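Long-range contact in oligopeptide-binding protein oppA (PDB 3DRF), which captures oligopeptides outside the cell, closing around them, and serves as the receptor of the OppABCDF ABC transporter that imports them: residues A[101-106]-A[242-247]. Numbering follows the deposited sequence.
Sequences TLRKDL and YYWGEK
The backbone oxygen of D105 is tied to the backbone oxygen of Y242 through water. In the firm bridge a single water donates to both, 2.7 Å from D105 O and 2.8 Å from Y242 O. A second water lies near the same two oxygens, but it has more acceptors in reach than protons and cannot serve them all at once. D105 O and Y242 O are both acceptors, and water supplies the protons that let them face each other. A third water donates to OD2 of D105 and to W244 O; the short, charged carboxylate suits this hydrated margin, with its OD1 beside CB of W244.

W244 presents one indole face to R103. The guanidinium lies nearly parallel to the ring, 11° from its plane, offset over the six-membered ring so that NE is 3.4 Å from W244 CE3. The adjoining methylene makes a CH-pi contact, CD lying 3.9 Å from the centroid of that ring. Arginine fits because its flat end stacks while its N-H groups still bond, NE to G85 O and NH2 to G84 O, which would hold the plane against the indole. With chi2 at -179° and chi3 at 178°, the chain runs extended, setting CD and then NE over the ring. On the opposite face, toward the rim, lies CE1 of Y243 from the same loop. Buried L106 brings CD1 obliquely to W244 CD1 at 3.5 Å, an apolar branch suited to the indole carbon.

R103 to L106 form a type I turn, closed by L106 N to R103 O, just where strand 97-102 of a four-stranded antiparallel sheet ends. The partner loop links strands 234-239 and 252-258 of a different, mixed sheet, so this surface contact joins loops from two sheets of the solute-binding fold, with A86 touching both L106 and W244.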
# COMPACT_ATOMS: atom_id res chain seq x y z
N THR A 101 -1.64 18.60 -17.84
CA THR A 101 -0.74 19.68 -18.30
C THR A 101 0.42 19.85 -17.31
O THR A 101 0.22 20.27 -16.22
CB THR A 101 -1.52 21.01 -18.43
OG1 THR A 101 -2.59 20.80 -19.35
CG2 THR A 101 -0.64 22.13 -18.96
N LEU A 102 1.59 19.46 -17.77
CA LEU A 102 2.82 19.60 -16.96
C LEU A 102 3.23 21.11 -16.96
O LEU A 102 3.14 21.75 -17.95
CB LEU A 102 3.96 18.78 -17.59
CG LEU A 102 3.67 17.29 -17.80
CD1 LEU A 102 4.79 16.67 -18.63
CD2 LEU A 102 3.48 16.53 -16.48
N ARG A 103 3.73 21.57 -15.84
CA ARG A 103 4.28 22.95 -15.81
C ARG A 103 5.36 23.15 -16.88
O ARG A 103 6.16 22.30 -17.13
CB ARG A 103 4.86 23.27 -14.42
CG ARG A 103 3.81 23.72 -13.45
CD ARG A 103 4.50 24.04 -12.09
NE ARG A 103 3.58 24.54 -11.07
CZ ARG A 103 3.42 25.82 -10.80
NH1 ARG A 103 4.09 26.73 -11.49
NH2 ARG A 103 2.58 26.17 -9.86
N LYS A 104 5.36 24.31 -17.50
CA LYS A 104 6.41 24.69 -18.47
C LYS A 104 7.83 24.51 -17.95
O LYS A 104 8.70 24.06 -18.67
CB LYS A 104 6.18 26.13 -18.92
CG LYS A 104 7.02 26.53 -20.05
CD LYS A 104 6.79 28.02 -20.36
CE LYS A 104 8.05 28.81 -20.79
NZ LYS A 104 7.60 30.05 -21.56
N ASP A 105 8.03 24.85 -16.69
CA ASP A 105 9.36 24.80 -16.03
C ASP A 105 9.61 23.56 -15.17
O ASP A 105 10.47 23.51 -14.37
CB ASP A 105 9.68 26.09 -15.27
CG ASP A 105 8.65 26.43 -14.24
OD1 ASP A 105 7.57 25.82 -14.15
OD2 ASP A 105 8.91 27.40 -13.48
N LEU A 106 8.77 22.57 -15.34
CA LEU A 106 9.03 21.28 -14.69
C LEU A 106 10.19 20.54 -15.38
O LEU A 106 10.09 20.19 -16.51
CB LEU A 106 7.73 20.41 -14.70
CG LEU A 106 7.85 19.05 -14.04
CD1 LEU A 106 8.16 19.17 -12.52
CD2 LEU A 106 6.53 18.20 -14.32
N TYR A 242 16.91 22.80 -10.01
CA TYR A 242 15.93 22.89 -11.12
C TYR A 242 14.46 22.84 -10.69
O TYR A 242 13.61 22.98 -11.50
CB TYR A 242 16.22 21.79 -12.16
CG TYR A 242 17.63 21.89 -12.77
CD1 TYR A 242 17.95 22.90 -13.68
CD2 TYR A 242 18.61 20.95 -12.44
CE1 TYR A 242 19.22 23.00 -14.19
CE2 TYR A 242 19.87 21.04 -13.01
CZ TYR A 242 20.12 22.06 -13.88
OH TYR A 242 21.36 22.17 -14.46
N TYR A 243 14.22 22.68 -9.42
CA TYR A 243 12.82 22.58 -8.92
C TYR A 243 12.09 23.87 -9.20
O TYR A 243 12.59 24.92 -9.00
CB TYR A 243 12.85 22.36 -7.39
CG TYR A 243 11.48 22.19 -6.75
CD1 TYR A 243 10.60 21.15 -7.16
CD2 TYR A 243 11.06 23.05 -5.74
CE1 TYR A 243 9.35 21.03 -6.59
CE2 TYR A 243 9.78 22.93 -5.18
CZ TYR A 243 8.95 21.92 -5.61
OH TYR A 243 7.69 21.80 -5.03
N TRP A 244 10.86 23.75 -9.66
CA TRP A 244 10.04 24.87 -10.12
C TRP A 244 9.43 25.68 -8.98
O TRP A 244 9.01 26.76 -9.17
CB TRP A 244 8.91 24.31 -11.05
CG TRP A 244 8.03 23.27 -10.33
CD1 TRP A 244 8.23 21.95 -10.32
CD2 TRP A 244 6.94 23.53 -9.43
NE1 TRP A 244 7.33 21.35 -9.50
CE2 TRP A 244 6.53 22.30 -8.93
CE3 TRP A 244 6.26 24.69 -9.02
CZ2 TRP A 244 5.47 22.17 -8.04
CZ3 TRP A 244 5.22 24.57 -8.10
CH2 TRP A 244 4.84 23.32 -7.63
N GLY A 245 9.36 25.09 -7.83
CA GLY A 245 8.53 25.59 -6.75
C GLY A 245 9.30 26.30 -5.68
O GLY A 245 10.30 26.87 -5.90
N GLU A 246 8.72 26.27 -4.50
CA GLU A 246 9.29 26.97 -3.36
C GLU A 246 10.65 26.33 -3.04
O GLU A 246 10.74 25.17 -2.85
CB GLU A 246 8.33 26.85 -2.16
CG GLU A 246 6.98 27.54 -2.37
CD GLU A 246 7.12 29.04 -2.48
OE1 GLU A 246 7.79 29.60 -1.60
OE2 GLU A 246 6.58 29.63 -3.43
N LYS A 247 11.69 27.11 -3.00
CA LYS A 247 12.98 26.57 -2.69
C LYS A 247 13.13 26.25 -1.20
O LYS A 247 12.71 27.00 -0.41
CB LYS A 247 14.06 27.56 -3.09
CG LYS A 247 13.92 27.94 -4.55
CD LYS A 247 14.30 26.75 -5.42
CE LYS A 247 14.22 26.97 -6.92
NZ LYS A 247 15.32 26.22 -7.68
O HOH W 1 11.19 21.47 -11.89
O HOH W 2 12.56 24.89 -13.29
O HOH W 3 7.67 28.16 -11.16